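Local coordinates for mandelate racemase/muconate lactonizing enzyme family protein (Bradyrhizobium sp. ORS 278, PDB 3TOY) that is of unknown specific function but belongs to the enolase superfamily, pairing an N-terminal domain with a barrel domain that binds a calcium ion, at residues 248-253 / 271-276; 277-282 / 291-296. All coordinates share one frame; numbering follows the deposited sequence.

Contact 1: 248-253 / 271-276; sequences VPQENL and ENWWFP. With CA (calcium ion), chain E.
The indole NE1 of W273 donates to the backbone carbonyl of Q250, with 2.8 Å between NE1 and O and an N-H...O angle of 146°. The donor stands 31° out of the carbonyl plane, and Q250 O sits at the ring edge, a little out of the ring plane. Tryptophan suits the place because one side chain spans the gap, satisfies a buried carbonyl and still offers a broad apolar surface. L253 uses that surface, meeting the ring obliquely with CD2 3.7 Å from W273 CE2. The side chain of Q250 points toward segment 271-276. With CG set between the backbone N and the carbonyl carbon (chi1 55°) and a bend at chi2, its methylenes turn against N272, where Q250 CG is 3.5 Å from N272 CB. The amide oxygen OE1 lies 3.4 Å from W273 CD1, while NE2 donates to Q120 OE1 of a second subunit, an oxygen that W274 NE1 also reaches. A glutamine can thus pack along its stem and bond across the interface at its tip. N272 sends its polar end elsewhere, OD1 to K297 and ND2 to E246. Just before it, E271 grips the calcium ion with both carboxylate oxygens, OE1 at 2.4 Å and OE2 at 2.6 Å from the metal. Two waters, D219 and E245 also bind this ion. The contact therefore links loops directly beside the metal site. In the barrel, segment 248-253 leads from strand 243-245 into helix 253-262, with N252 as its N-cap, and segment 271-276 leads from the parallel neighbour, strand 267-269, into helix 275-285, on which A282 packs against both L253 and W273.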
loop_
_atom_site.group_PDB
_atom_site.type_symbol
_atom_site.label_atom_id
_atom_site.label_comp_id
_atom_site.label_asym_id
_atom_site.label_seq_id
_atom_site.Cartn_x
_atom_site.Cartn_y
_atom_site.Cartn_z
ATOM N N VAL A 248 18.240 17.628 -2.672
ATOM C CA VAL A 248 17.810 18.109 -1.357
ATOM C C VAL A 248 18.727 17.543 -0.283
ATOM O O VAL A 248 19.595 16.744 -0.596
ATOM C CB VAL A 248 16.317 17.734 -1.107
ATOM C CG1 VAL A 248 15.489 18.128 -2.356
ATOM C CG2 VAL A 248 16.163 16.243 -0.848
ATOM N N PRO A 249 18.559 17.964 0.987
ATOM C CA PRO A 249 19.470 17.439 2.007
ATOM C C PRO A 249 19.586 15.917 1.993
ATOM O O PRO A 249 18.579 15.195 1.834
ATOM C CB PRO A 249 18.870 17.944 3.322
ATOM C CG PRO A 249 18.195 19.252 2.916
ATOM C CD PRO A 249 17.647 18.992 1.523
ATOM N N GLN A 250 20.814 15.431 2.167
ATOM C CA GLN A 250 21.095 13.999 2.112
ATOM C C GLN A 250 20.283 13.195 3.136
ATOM O O GLN A 250 19.952 12.046 2.875
ATOM C CB GLN A 250 22.594 13.720 2.300
ATOM C CG GLN A 250 23.234 14.305 3.590
ATOM C CD GLN A 250 23.348 13.302 4.717
ATOM O OE1 GLN A 250 22.861 12.169 4.623
ATOM N NE2 GLN A 250 24.002 13.713 5.813
ATOM N N GLU A 251 19.987 13.781 4.294
ATOM C CA GLU A 251 19.253 13.056 5.340
ATOM C C GLU A 251 17.775 12.921 4.977
ATOM O O GLU A 251 17.048 12.158 5.613
ATOM C CB GLU A 251 19.319 13.805 6.684
ATOM C CG GLU A 251 20.739 14.048 7.215
ATOM C CD GLU A 251 21.288 15.431 6.851
ATOM O OE1 GLU A 251 20.869 15.997 5.818
ATOM O OE2 GLU A 251 22.156 15.946 7.608
ATOM N N ASN A 252 17.341 13.709 4.000
ATOM C CA ASN A 252 15.921 13.797 3.674
ATOM C C ASN A 252 15.603 12.726 2.624
ATOM O O ASN A 252 15.529 13.010 1.438
ATOM C CB ASN A 252 15.585 15.216 3.202
ATOM C CG ASN A 252 14.072 15.480 3.093
ATOM O OD1 ASN A 252 13.250 14.589 3.329
ATOM N ND2 ASN A 252 13.710 16.713 2.749
ATOM N N LEU A 253 15.491 11.479 3.080
ATOM C CA LEU A 253 15.279 10.358 2.172
ATOM C C LEU A 253 13.870 10.455 1.569
ATOM O O LEU A 253 13.679 10.168 0.369
ATOM C CB LEU A 253 15.429 9.022 2.908
ATOM C CG LEU A 253 16.815 8.783 3.557
ATOM C CD1 LEU A 253 16.848 7.465 4.356
ATOM C CD2 LEU A 253 17.889 8.827 2.506
ATOM N N GLU A 271 26.396 9.968 -1.576
ATOM C CA GLU A 271 27.787 10.251 -1.172
ATOM C C GLU A 271 27.876 10.645 0.289
ATOM O O GLU A 271 28.965 10.680 0.857
ATOM C CB GLU A 271 28.390 11.363 -2.032
ATOM C CG GLU A 271 27.924 12.782 -1.663
ATOM C CD GLU A 271 28.204 13.763 -2.791
ATOM O OE1 GLU A 271 27.804 13.481 -3.931
ATOM O OE2 GLU A 271 28.815 14.820 -2.542
ATOM N N ASN A 272 26.737 10.964 0.906
ATOM C CA ASN A 272 26.740 11.353 2.302
ATOM C C ASN A 272 26.023 10.399 3.272
ATOM O O ASN A 272 25.922 10.700 4.475
ATOM C CB ASN A 272 26.233 12.806 2.447
ATOM C CG ASN A 272 27.204 13.789 1.843
ATOM O OD1 ASN A 272 28.388 13.698 2.127
ATOM N ND2 ASN A 272 26.736 14.674 0.965
ATOM N N TRP A 273 25.569 9.245 2.772
ATOM C CA TRP A 273 24.898 8.265 3.611
ATOM C C TRP A 273 25.906 7.360 4.326
ATOM O O TRP A 273 27.024 7.107 3.829
ATOM C CB TRP A 273 23.883 7.425 2.815
ATOM C CG TRP A 273 22.824 8.259 2.138
ATOM C CD1 TRP A 273 22.380 9.488 2.534
ATOM C CD2 TRP A 273 22.049 7.906 0.979
ATOM N NE1 TRP A 273 21.396 9.935 1.668
ATOM C CE2 TRP A 273 21.172 8.977 0.719
ATOM C CE3 TRP A 273 22.014 6.784 0.134
ATOM C CZ2 TRP A 273 20.291 8.982 -0.366
ATOM C CZ3 TRP A 273 21.118 6.788 -0.966
ATOM C CH2 TRP A 273 20.283 7.877 -1.192
ATOM N N TRP A 274 25.506 6.872 5.485
ATOM C CA TRP A 274 26.432 6.184 6.405
ATOM C C TRP A 274 26.246 4.674 6.410
ATOM O O TRP A 274 25.209 4.187 6.861
ATOM C CB TRP A 274 26.257 6.749 7.841
ATOM C CG TRP A 274 26.615 8.199 7.903
ATOM C CD1 TRP A 274 25.766 9.260 7.959
ATOM C CD2 TRP A 274 27.952 8.746 7.855
ATOM N NE1 TRP A 274 26.492 10.444 7.946
ATOM C CE2 TRP A 274 27.834 10.144 7.905
ATOM C CE3 TRP A 274 29.233 8.171 7.777
ATOM C CZ2 TRP A 274 28.948 10.996 7.866
ATOM C CZ3 TRP A 274 30.357 9.019 7.751
ATOM C CH2 TRP A 274 30.199 10.410 7.801
ATOM N N PHE A 275 27.268 3.948 5.945
ATOM C CA PHE A 275 27.381 2.499 6.116
ATOM C C PHE A 275 26.311 1.706 5.375
ATOM O O PHE A 275 25.394 2.298 4.796
ATOM C CB PHE A 275 27.408 2.120 7.601
ATOM C CG PHE A 275 28.678 2.555 8.280
ATOM C CD1 PHE A 275 29.819 1.786 8.177
ATOM C CD2 PHE A 275 28.721 3.764 8.968
ATOM C CE1 PHE A 275 31.020 2.195 8.787
ATOM C CE2 PHE A 275 29.894 4.195 9.571
ATOM C CZ PHE A 275 31.043 3.405 9.475
ATOM N N PRO A 276 26.460 0.374 5.355
ATOM C CA PRO A 276 25.470 -0.393 4.595
ATOM C C PRO A 276 24.047 -0.130 5.071
ATOM O O PRO A 276 23.114 -0.096 4.241
ATOM C CB PRO A 276 25.895 -1.842 4.840
ATOM C CG PRO A 276 27.452 -1.712 4.845
ATOM C CD PRO A 276 27.672 -0.432 5.653
HETATM CA CA CA E . 28.355 15.559 -5.032
HETATM O O HOH W 1 26.365 16.215 -4.156
HETATM O O HOH W 2 30.583 15.170 -5.981
#

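Contact 2: 277-282 / 291-296; sequences RGFAEA and IMPDLM
F279 on helix 275-285 faces P293 in the loop 291-296, extended from I291 to D294, their CA atoms 8.5 Å apart, a spacing that leaves room for side chains between the two backbones. I291 and P293 direct their side chains' first bonds toward the helix, and M292 between them turns its own away. The phenyl ring of F279 bridges most of the gap. Its CG lies beside the backbone N and anti to the carbonyl carbon (chi1 -80°), which carries the ring out from the helix to the loop. There F279 CZ comes within 3.5 Å of P293 CB, and F279 CD1 lies 3.9 Å from I291 CD1. Both partners reach the ring obliquely. A long flat side chain suits this position, since it can touch two residues two places apart, while the rigid proline ring offers a compact apolar surface. Beyond P293, D294 OD1 accepts from M296 N at 2.7 Å in an Asx turn, and its OD2 bonds to H321. V307 of helix 300-314 packs on both F279 and I291. No hydrogen bond crosses between the segments, so the contact is purely apolar, and burial and shape hold helix and loop together.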
loop_
_atom_site.group_PDB
_atom_site.type_symbol
_atom_site.label_atom_id
_atom_site.label_comp_id
_atom_site.label_asym_id
_atom_site.label_seq_id
_atom_site.Cartn_x
_atom_site.Cartn_y
_atom_site.Cartn_z
ATOM N N ARG A 277 23.855 0.087 6.366
ATOM C CA ARG A 277 22.467 0.321 6.850
ATOM C C ARG A 277 21.893 1.614 6.318
ATOM O O ARG A 277 20.701 1.682 6.009
ATOM C CB ARG A 277 22.359 0.286 8.375
ATOM C CG ARG A 277 20.908 0.575 8.915
ATOM C CD ARG A 277 19.939 -0.541 8.495
ATOM N NE ARG A 277 20.425 -1.830 8.966
ATOM C CZ ARG A 277 20.131 -3.010 8.410
ATOM N NH1 ARG A 277 19.298 -3.076 7.384
ATOM N NH2 ARG A 277 20.656 -4.124 8.901
ATOM N N GLY A 278 22.722 2.651 6.218
ATOM C CA GLY A 278 22.274 3.935 5.673
ATOM C C GLY A 278 21.771 3.767 4.251
ATOM O O GLY A 278 20.780 4.387 3.853
ATOM N N PHE A 279 22.460 2.930 3.478
ATOM C CA PHE A 279 21.995 2.618 2.130
ATOM C C PHE A 279 20.732 1.776 2.140
ATOM O O PHE A 279 19.834 2.019 1.321
ATOM C CB PHE A 279 23.112 1.978 1.299
ATOM C CG PHE A 279 24.053 3.006 0.785
ATOM C CD1 PHE A 279 23.808 3.605 -0.427
ATOM C CD2 PHE A 279 25.093 3.491 1.592
ATOM C CE1 PHE A 279 24.613 4.633 -0.888
ATOM C CE2 PHE A 279 25.922 4.527 1.131
ATOM C CZ PHE A 279 25.680 5.104 -0.102
ATOM N N ALA A 280 20.660 0.796 3.040
ATOM C CA ALA A 280 19.443 -0.045 3.109
ATOM C C ALA A 280 18.187 0.793 3.382
ATOM O O ALA A 280 17.144 0.582 2.738
ATOM C CB ALA A 280 19.567 -1.185 4.157
ATOM N N GLU A 281 18.264 1.728 4.320
ATOM C CA GLU A 281 17.116 2.627 4.564
ATOM C C GLU A 281 16.787 3.558 3.387
ATOM O O GLU A 281 15.591 3.790 3.061
ATOM C CB GLU A 281 17.288 3.446 5.850
ATOM C CG GLU A 281 17.419 2.597 7.148
ATOM C CD GLU A 281 16.237 1.642 7.402
ATOM O OE1 GLU A 281 15.129 1.830 6.838
ATOM O OE2 GLU A 281 16.418 0.680 8.176
ATOM N N ALA A 282 17.810 4.116 2.754
ATOM C CA ALA A 282 17.583 4.937 1.554
ATOM C C ALA A 282 16.896 4.166 0.438
ATOM O O ALA A 282 15.999 4.682 -0.222
ATOM C CB ALA A 282 18.905 5.551 1.040
ATOM N N ILE A 291 22.932 5.435 -7.205
ATOM C CA ILE A 291 23.624 5.777 -5.963
ATOM C C ILE A 291 25.113 5.940 -6.267
ATOM O O ILE A 291 25.607 5.367 -7.225
ATOM C CB ILE A 291 23.463 4.707 -4.813
ATOM C CG1 ILE A 291 23.956 3.325 -5.256
ATOM C CG2 ILE A 291 21.966 4.683 -4.308
ATOM C CD1 ILE A 291 23.949 2.314 -4.130
ATOM N N MET A 292 25.787 6.697 -5.415
ATOM C CA MET A 292 27.240 6.871 -5.490
ATOM C C MET A 292 27.842 6.932 -4.081
ATOM O O MET A 292 28.090 8.028 -3.545
ATOM C CB MET A 292 27.596 8.143 -6.282
ATOM C CG MET A 292 26.860 9.412 -5.877
ATOM S SD MET A 292 27.245 10.806 -6.984
ATOM C CE MET A 292 28.886 11.319 -6.356
ATOM N N PRO A 293 28.043 5.763 -3.459
ATOM C CA PRO A 293 28.621 5.776 -2.117
ATOM C C PRO A 293 30.028 6.402 -2.128
ATOM O O PRO A 293 30.700 6.386 -3.163
ATOM C CB PRO A 293 28.700 4.297 -1.741
ATOM C CG PRO A 293 27.757 3.584 -2.692
ATOM C CD PRO A 293 27.736 4.399 -3.940
ATOM N N ASP A 294 30.406 6.972 -0.988
ATOM C CA ASP A 294 31.760 7.463 -0.712
ATOM C C ASP A 294 32.435 6.405 0.151
ATOM O O ASP A 294 31.903 6.003 1.201
ATOM C CB ASP A 294 31.639 8.781 0.067
ATOM C CG ASP A 294 32.986 9.477 0.282
ATOM O OD1 ASP A 294 33.995 8.771 0.549
ATOM O OD2 ASP A 294 33.009 10.720 0.182
ATOM N N LEU A 295 33.592 5.924 -0.283
ATOM C CA LEU A 295 34.283 4.919 0.506
ATOM C C LEU A 295 34.549 5.392 1.939
ATOM O O LEU A 295 34.691 4.562 2.821
ATOM C CB LEU A 295 35.594 4.497 -0.176
ATOM C CG LEU A 295 35.396 3.528 -1.344
ATOM C CD1 LEU A 295 36.642 3.509 -2.257
ATOM C CD2 LEU A 295 35.074 2.129 -0.860
ATOM N N MET A 296 34.623 6.705 2.163
ATOM C CA MET A 296 34.878 7.230 3.514
ATOM C C MET A 296 33.661 7.120 4.421
ATOM O O MET A 296 33.786 7.232 5.633
ATOM C CB MET A 296 35.196 8.721 3.485
ATOM C CG MET A 296 36.305 9.173 2.613
ATOM S SD MET A 296 36.553 10.914 3.037
ATOM C CE MET A 296 35.191 11.766 2.227
#

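Overall arrangement
Along the chain, contact 1 comes first: it closes a loop of 17 intervening residues that includes most of helix 253-262 and strand 267-269. Only after it has closed does contact 2 open, returning from helix 275-285 through strand 290-291 to the following loop. The two are in series, neither nested nor crossed, yet their centres lie 7 Å apart. Helix 275-285 serves both, and W273 joins them by setting its ring edge-to-face with that of F279. M292 also lies against the calcium-binding E271. Together the contacts tie consecutive beta-alpha units of the barrel near its metal site, and both adjoin a second subunit.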